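Local coordinates for protein UDP-N-Acetylglucosamine 2-Epimerase (Thermus thermophilus, PDB 1V4V) that probably interconverts UDP-N-acetylglucosamine and UDP-N-acetylmannosamine by epimerisation at C2 of the sugar, as a two-domain enzyme of the GT-B clan, at residues 225-239 with 251-263. Sequence-based numbering, arbitrary orientation.
Sequences AEAFPHLTFVYPVHL and LKGVRNFVLLDPL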
loop_
_atom_site.group_PDB
_atom_site.type_symbol
_atom_site.label_atom_id
_atom_site.label_comp_id
_atom_site.label_asym_id
_atom_site.label_seq_id
_atom_site.Cartn_x
_atom_site.Cartn_y
_atom_site.Cartn_z
ATOM N N ALA A 225 51.076 -12.579 9.044
ATOM C CA ALA A 225 51.479 -13.533 8.014
ATOM C C ALA A 225 52.840 -14.153 8.332
ATOM O O ALA A 225 53.050 -15.348 8.141
ATOM C CB ALA A 225 51.509 -12.847 6.652
ATOM N N GLU A 226 53.767 -13.345 8.830
ATOM C CA GLU A 226 55.087 -13.863 9.163
ATOM C C GLU A 226 55.030 -14.837 10.340
ATOM O O GLU A 226 55.841 -15.759 10.436
ATOM C CB GLU A 226 56.029 -12.702 9.476
ATOM C CG GLU A 226 56.206 -11.759 8.301
ATOM C CD GLU A 226 57.038 -10.544 8.646
ATOM O OE1 GLU A 226 56.697 -9.850 9.628
ATOM O OE2 GLU A 226 58.027 -10.282 7.930
ATOM N N ALA A 227 54.056 -14.645 11.224
ATOM C CA ALA A 227 53.908 -15.514 12.391
ATOM C C ALA A 227 53.201 -16.835 12.078
ATOM O O ALA A 227 53.231 -17.764 12.891
ATOM C CB ALA A 227 53.149 -14.772 13.503
ATOM N N PHE A 228 52.559 -16.910 10.914
ATOM C CA PHE A 228 51.826 -18.106 10.490
ATOM C C PHE A 228 52.214 -18.495 9.066
ATOM O O PHE A 228 51.402 -18.413 8.145
ATOM C CB PHE A 228 50.321 -17.836 10.554
ATOM C CG PHE A 228 49.823 -17.601 11.942
ATOM C CD1 PHE A 228 49.530 -18.674 12.774
ATOM C CD2 PHE A 228 49.710 -16.308 12.441
ATOM C CE1 PHE A 228 49.132 -18.459 14.094
ATOM C CE2 PHE A 228 49.314 -16.086 13.759
ATOM C CZ PHE A 228 49.028 -17.162 14.580
ATOM N N PRO A 229 53.464 -18.933 8.873
ATOM C CA PRO A 229 53.969 -19.333 7.557
ATOM C C PRO A 229 53.186 -20.435 6.849
ATOM O O PRO A 229 53.221 -20.527 5.628
ATOM C CB PRO A 229 55.417 -19.742 7.852
ATOM C CG PRO A 229 55.368 -20.185 9.281
ATOM C CD PRO A 229 54.491 -19.132 9.910
ATOM N N HIS A 230 52.479 -21.266 7.606
ATOM C CA HIS A 230 51.722 -22.356 6.998
ATOM C C HIS A 230 50.340 -21.958 6.504
ATOM O O HIS A 230 49.631 -22.774 5.912
ATOM C CB HIS A 230 51.591 -23.525 7.977
ATOM C CG HIS A 230 52.898 -24.142 8.355
ATOM N ND1 HIS A 230 53.830 -24.538 7.417
ATOM C CD2 HIS A 230 53.428 -24.444 9.562
ATOM C CE1 HIS A 230 54.875 -25.054 8.032
ATOM N NE2 HIS A 230 54.658 -25.010 9.336
ATOM N N LEU A 231 49.950 -20.712 6.759
ATOM C CA LEU A 231 48.654 -20.217 6.310
ATOM C C LEU A 231 48.855 -19.291 5.127
ATOM O O LEU A 231 49.871 -18.611 5.030
ATOM C CB LEU A 231 47.959 -19.418 7.421
ATOM C CG LEU A 231 47.725 -20.105 8.761
ATOM C CD1 LEU A 231 46.944 -19.158 9.678
ATOM C CD2 LEU A 231 46.960 -21.389 8.550
ATOM N N THR A 232 47.880 -19.256 4.229
ATOM C CA THR A 232 47.964 -18.360 3.088
ATOM C C THR A 232 46.879 -17.308 3.238
ATOM O O THR A 232 45.704 -17.637 3.362
ATOM C CB THR A 232 47.767 -19.100 1.773
ATOM O OG1 THR A 232 48.839 -20.038 1.602
ATOM C CG2 THR A 232 47.758 -18.110 0.605
ATOM N N PHE A 233 47.289 -16.044 3.242
ATOM C CA PHE A 233 46.362 -14.925 3.389
ATOM C C PHE A 233 45.979 -14.398 2.016
ATOM O O PHE A 233 46.822 -13.886 1.282
ATOM C CB PHE A 233 47.014 -13.830 4.246
ATOM C CG PHE A 233 47.330 -14.279 5.653
ATOM C CD1 PHE A 233 48.404 -15.132 5.901
ATOM C CD2 PHE A 233 46.504 -13.912 6.716
ATOM C CE1 PHE A 233 48.656 -15.621 7.183
ATOM C CE2 PHE A 233 46.739 -14.390 8.005
ATOM C CZ PHE A 233 47.820 -15.252 8.244
ATOM N N VAL A 234 44.700 -14.540 1.677
ATOM C CA VAL A 234 44.190 -14.112 0.377
ATOM C C VAL A 234 43.424 -12.810 0.515
ATOM O O VAL A 234 42.413 -12.735 1.217
ATOM C CB VAL A 234 43.297 -15.198 -0.234
ATOM C CG1 VAL A 234 42.890 -14.801 -1.649
ATOM C CG2 VAL A 234 44.053 -16.525 -0.248
ATOM N N TYR A 235 43.909 -11.795 -0.194
ATOM C CA TYR A 235 43.360 -10.455 -0.128
ATOM C C TYR A 235 42.960 -9.840 -1.475
ATOM O O TYR A 235 43.816 -9.375 -2.225
ATOM C CB TYR A 235 44.413 -9.579 0.568
ATOM C CG TYR A 235 44.092 -8.116 0.801
ATOM C CD1 TYR A 235 42.824 -7.591 0.564
ATOM C CD2 TYR A 235 45.075 -7.257 1.304
ATOM C CE1 TYR A 235 42.540 -6.244 0.825
ATOM C CE2 TYR A 235 44.803 -5.917 1.565
ATOM C CZ TYR A 235 43.539 -5.417 1.327
ATOM O OH TYR A 235 43.275 -4.101 1.612
ATOM N N PRO A 236 41.657 -9.850 -1.802
ATOM C CA PRO A 236 41.198 -9.258 -3.066
ATOM C C PRO A 236 41.178 -7.755 -2.786
ATOM O O PRO A 236 40.286 -7.263 -2.099
ATOM C CB PRO A 236 39.788 -9.827 -3.231
ATOM C CG PRO A 236 39.815 -11.099 -2.409
ATOM C CD PRO A 236 40.592 -10.664 -1.195
ATOM N N VAL A 237 42.170 -7.033 -3.294
ATOM C CA VAL A 237 42.270 -5.598 -3.046
ATOM C C VAL A 237 41.414 -4.733 -3.965
ATOM O O VAL A 237 41.438 -4.898 -5.184
ATOM C CB VAL A 237 43.735 -5.129 -3.169
ATOM C CG1 VAL A 237 43.877 -3.698 -2.666
ATOM C CG2 VAL A 237 44.643 -6.065 -2.402
ATOM N N HIS A 238 40.661 -3.802 -3.384
ATOM C CA HIS A 238 39.832 -2.920 -4.198
ATOM C C HIS A 238 40.684 -2.111 -5.179
ATOM O O HIS A 238 41.860 -1.840 -4.923
ATOM C CB HIS A 238 39.001 -1.989 -3.313
ATOM C CG HIS A 238 37.747 -2.622 -2.794
ATOM N ND1 HIS A 238 37.756 -3.616 -1.839
ATOM C CD2 HIS A 238 36.450 -2.438 -3.136
ATOM C CE1 HIS A 238 36.517 -4.020 -1.618
ATOM N NE2 HIS A 238 35.706 -3.323 -2.391
ATOM N N LEU A 239 40.080 -1.734 -6.303
ATOM C CA LEU A 239 40.772 -0.992 -7.355
ATOM C C LEU A 239 41.209 0.432 -7.021
ATOM O O LEU A 239 42.138 0.955 -7.640
ATOM C CB LEU A 239 39.907 -0.964 -8.618
ATOM C CG LEU A 239 39.677 -2.322 -9.285
ATOM C CD1 LEU A 239 38.678 -2.175 -10.420
ATOM C CD2 LEU A 239 41.000 -2.866 -9.798
ATOM N N LEU A 251 52.408 -5.307 1.391
ATOM C CA LEU A 251 52.108 -6.721 1.204
ATOM C C LEU A 251 52.652 -7.413 -0.040
ATOM O O LEU A 251 52.655 -8.637 -0.098
ATOM C CB LEU A 251 50.595 -6.937 1.306
ATOM C CG LEU A 251 50.005 -6.537 2.670
ATOM C CD1 LEU A 251 48.486 -6.725 2.653
ATOM C CD2 LEU A 251 50.634 -7.371 3.777
ATOM N N LYS A 252 53.093 -6.648 -1.037
ATOM C CA LYS A 252 53.675 -7.262 -2.231
ATOM C C LYS A 252 55.014 -7.829 -1.795
ATOM O O LYS A 252 55.785 -7.155 -1.115
ATOM C CB LYS A 252 53.920 -6.227 -3.334
ATOM C CG LYS A 252 52.699 -5.869 -4.149
ATOM C CD LYS A 252 52.244 -7.020 -5.020
ATOM C CE LYS A 252 51.026 -6.618 -5.839
ATOM N NZ LYS A 252 50.528 -7.709 -6.717
ATOM N N GLY A 253 55.297 -9.064 -2.178
ATOM C CA GLY A 253 56.561 -9.650 -1.793
ATOM C C GLY A 253 56.477 -10.443 -0.505
ATOM O O GLY A 253 57.459 -11.066 -0.104
ATOM N N VAL A 254 55.329 -10.404 0.171
ATOM C CA VAL A 254 55.185 -11.189 1.394
ATOM C C VAL A 254 54.837 -12.585 0.895
ATOM O O VAL A 254 53.814 -12.784 0.244
ATOM C CB VAL A 254 54.055 -10.656 2.307
ATOM C CG1 VAL A 254 53.852 -11.609 3.479
ATOM C CG2 VAL A 254 54.419 -9.265 2.818
ATOM N N ARG A 255 55.715 -13.535 1.191
ATOM C CA ARG A 255 55.595 -14.920 0.748
ATOM C C ARG A 255 54.215 -15.573 0.791
ATOM O O ARG A 255 53.782 -16.165 -0.199
ATOM C CB ARG A 255 56.582 -15.785 1.541
ATOM C CG ARG A 255 57.066 -17.025 0.816
ATOM C CD ARG A 255 57.974 -17.854 1.715
ATOM N NE ARG A 255 58.941 -17.035 2.449
ATOM C CZ ARG A 255 59.977 -16.403 1.905
ATOM N NH1 ARG A 255 60.208 -16.483 0.600
ATOM N NH2 ARG A 255 60.790 -15.685 2.670
ATOM N N ASN A 256 53.529 -15.480 1.930
ATOM C CA ASN A 256 52.223 -16.122 2.058
ATOM C C ASN A 256 50.994 -15.218 1.962
ATOM O O ASN A 256 49.919 -15.552 2.471
ATOM C CB ASN A 256 52.173 -16.965 3.340
ATOM C CG ASN A 256 52.450 -16.158 4.587
ATOM O OD1 ASN A 256 53.116 -15.122 4.536
ATOM N ND2 ASN A 256 51.959 -16.643 5.725
ATOM N N PHE A 257 51.161 -14.074 1.311
ATOM C CA PHE A 257 50.042 -13.180 1.069
ATOM C C PHE A 257 49.800 -13.229 -0.441
ATOM O O PHE A 257 50.747 -13.165 -1.238
ATOM C CB PHE A 257 50.364 -11.738 1.476
ATOM C CG PHE A 257 49.441 -11.185 2.534
ATOM C CD1 PHE A 257 49.839 -11.142 3.867
ATOM C CD2 PHE A 257 48.169 -10.725 2.197
ATOM C CE1 PHE A 257 48.985 -10.647 4.857
ATOM C CE2 PHE A 257 47.305 -10.227 3.178
ATOM C CZ PHE A 257 47.716 -10.189 4.509
ATOM N N VAL A 258 48.542 -13.372 -0.829
ATOM C CA VAL A 258 48.174 -13.391 -2.241
ATOM C C VAL A 258 47.244 -12.214 -2.484
ATOM O O VAL A 258 46.143 -12.164 -1.933
ATOM C CB VAL A 258 47.429 -14.687 -2.633
ATOM C CG1 VAL A 258 46.988 -14.604 -4.090
ATOM C CG2 VAL A 258 48.333 -15.897 -2.427
ATOM N N LEU A 259 47.687 -11.257 -3.295
ATOM C CA LEU A 259 46.859 -10.100 -3.598
ATOM C C LEU A 259 46.132 -10.326 -4.917
ATOM O O LEU A 259 46.748 -10.633 -5.937
ATOM C CB LEU A 259 47.710 -8.829 -3.668
ATOM C CG LEU A 259 48.619 -8.547 -2.467
ATOM C CD1 LEU A 259 49.211 -7.148 -2.605
ATOM C CD2 LEU A 259 47.824 -8.649 -1.167
ATOM N N LEU A 260 44.813 -10.186 -4.885
ATOM C CA LEU A 260 43.994 -10.384 -6.071
ATOM C C LEU A 260 43.145 -9.159 -6.365
ATOM O O LEU A 260 43.059 -8.237 -5.552
ATOM C CB LEU A 260 43.063 -11.582 -5.866
ATOM C CG LEU A 260 43.706 -12.923 -5.504
ATOM C CD1 LEU A 260 42.619 -13.946 -5.217
ATOM C CD2 LEU A 260 44.600 -13.389 -6.643
ATOM N N ASP A 261 42.524 -9.158 -7.541
ATOM C CA ASP A 261 41.628 -8.080 -7.930
ATOM C C ASP A 261 40.279 -8.484 -7.350
ATOM O O ASP A 261 40.076 -9.652 -7.013
ATOM C CB ASP A 261 41.525 -7.978 -9.457
ATOM C CG ASP A 261 42.724 -7.283 -10.084
ATOM O OD1 ASP A 261 42.857 -7.337 -11.327
ATOM O OD2 ASP A 261 43.526 -6.677 -9.346
ATOM N N PRO A 262 39.346 -7.533 -7.214
ATOM C CA PRO A 262 38.022 -7.841 -6.664
ATOM C C PRO A 262 37.392 -9.084 -7.301
ATOM O O PRO A 262 37.433 -9.262 -8.519
ATOM C CB PRO A 262 37.237 -6.568 -6.947
ATOM C CG PRO A 262 38.288 -5.508 -6.757
ATOM C CD PRO A 262 39.476 -6.092 -7.496
ATOM N N LEU A 263 36.806 -9.936 -6.468
ATOM C CA LEU A 263 36.188 -11.172 -6.935
ATOM C C LEU A 263 34.686 -11.037 -7.152
ATOM O O LEU A 263 34.052 -10.117 -6.642
ATOM C CB LEU A 263 36.446 -12.296 -5.923
ATOM C CG LEU A 263 37.897 -12.633 -5.567
ATOM C CD1 LEU A 263 37.918 -13.625 -4.414
ATOM C CD2 LEU A 263 38.616 -13.199 -6.773
#
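Asn256 turns its carboxamide into the bend that joins helix 214-227 to strand 232-236, where ND2 donates to two backbone carbonyls, Ala225 O at 3.0 Å and Leu231 O at an equal 3.0 Å. The first acceptor lies in the amide plane, and Ala225 O also takes Phe228 N, which arrives from the opposite face of that carbonyl. With CG set between backbone N and carbonyl carbon (chi1 58°), the amide stands alongside the Phe233 ring, ND2 at the ring's edge and the two planes nearly perpendicular at 84°. A leucine here would probably leave the carbonyls of Ala225 and Leu231 without this shared donor and free the bend to shift against the strand.

From Asn256 O onward the backbones pair as parallel strands. Phe233 N gives to Asn256 O at 2.8 Å, Val258 N to Phe233 O, Tyr235 N to Val258 O in an almost straight bond (176°), and Leu260 N to Tyr235 O. Val237 N closes the ladder on Leu260 O at 2.7 Å, though more bent. At the start of the ladder, Phe233 CB sits over the centre of the Phe257 ring, 3.6 Å from its centroid, while Leu251 CD2 lies over the opposite face, offset toward the rim.

The pairing closes the right-handed beta-alpha-beta crossover through helix 241-251, whose Val247 packs on Tyr235 and whose Arg244 bridges to Asp261. Strand 257-260 is outermost in this chain's six-stranded parallel, Rossmann-like sheet; strand 232-236 bonds on its other side to strand 200-203.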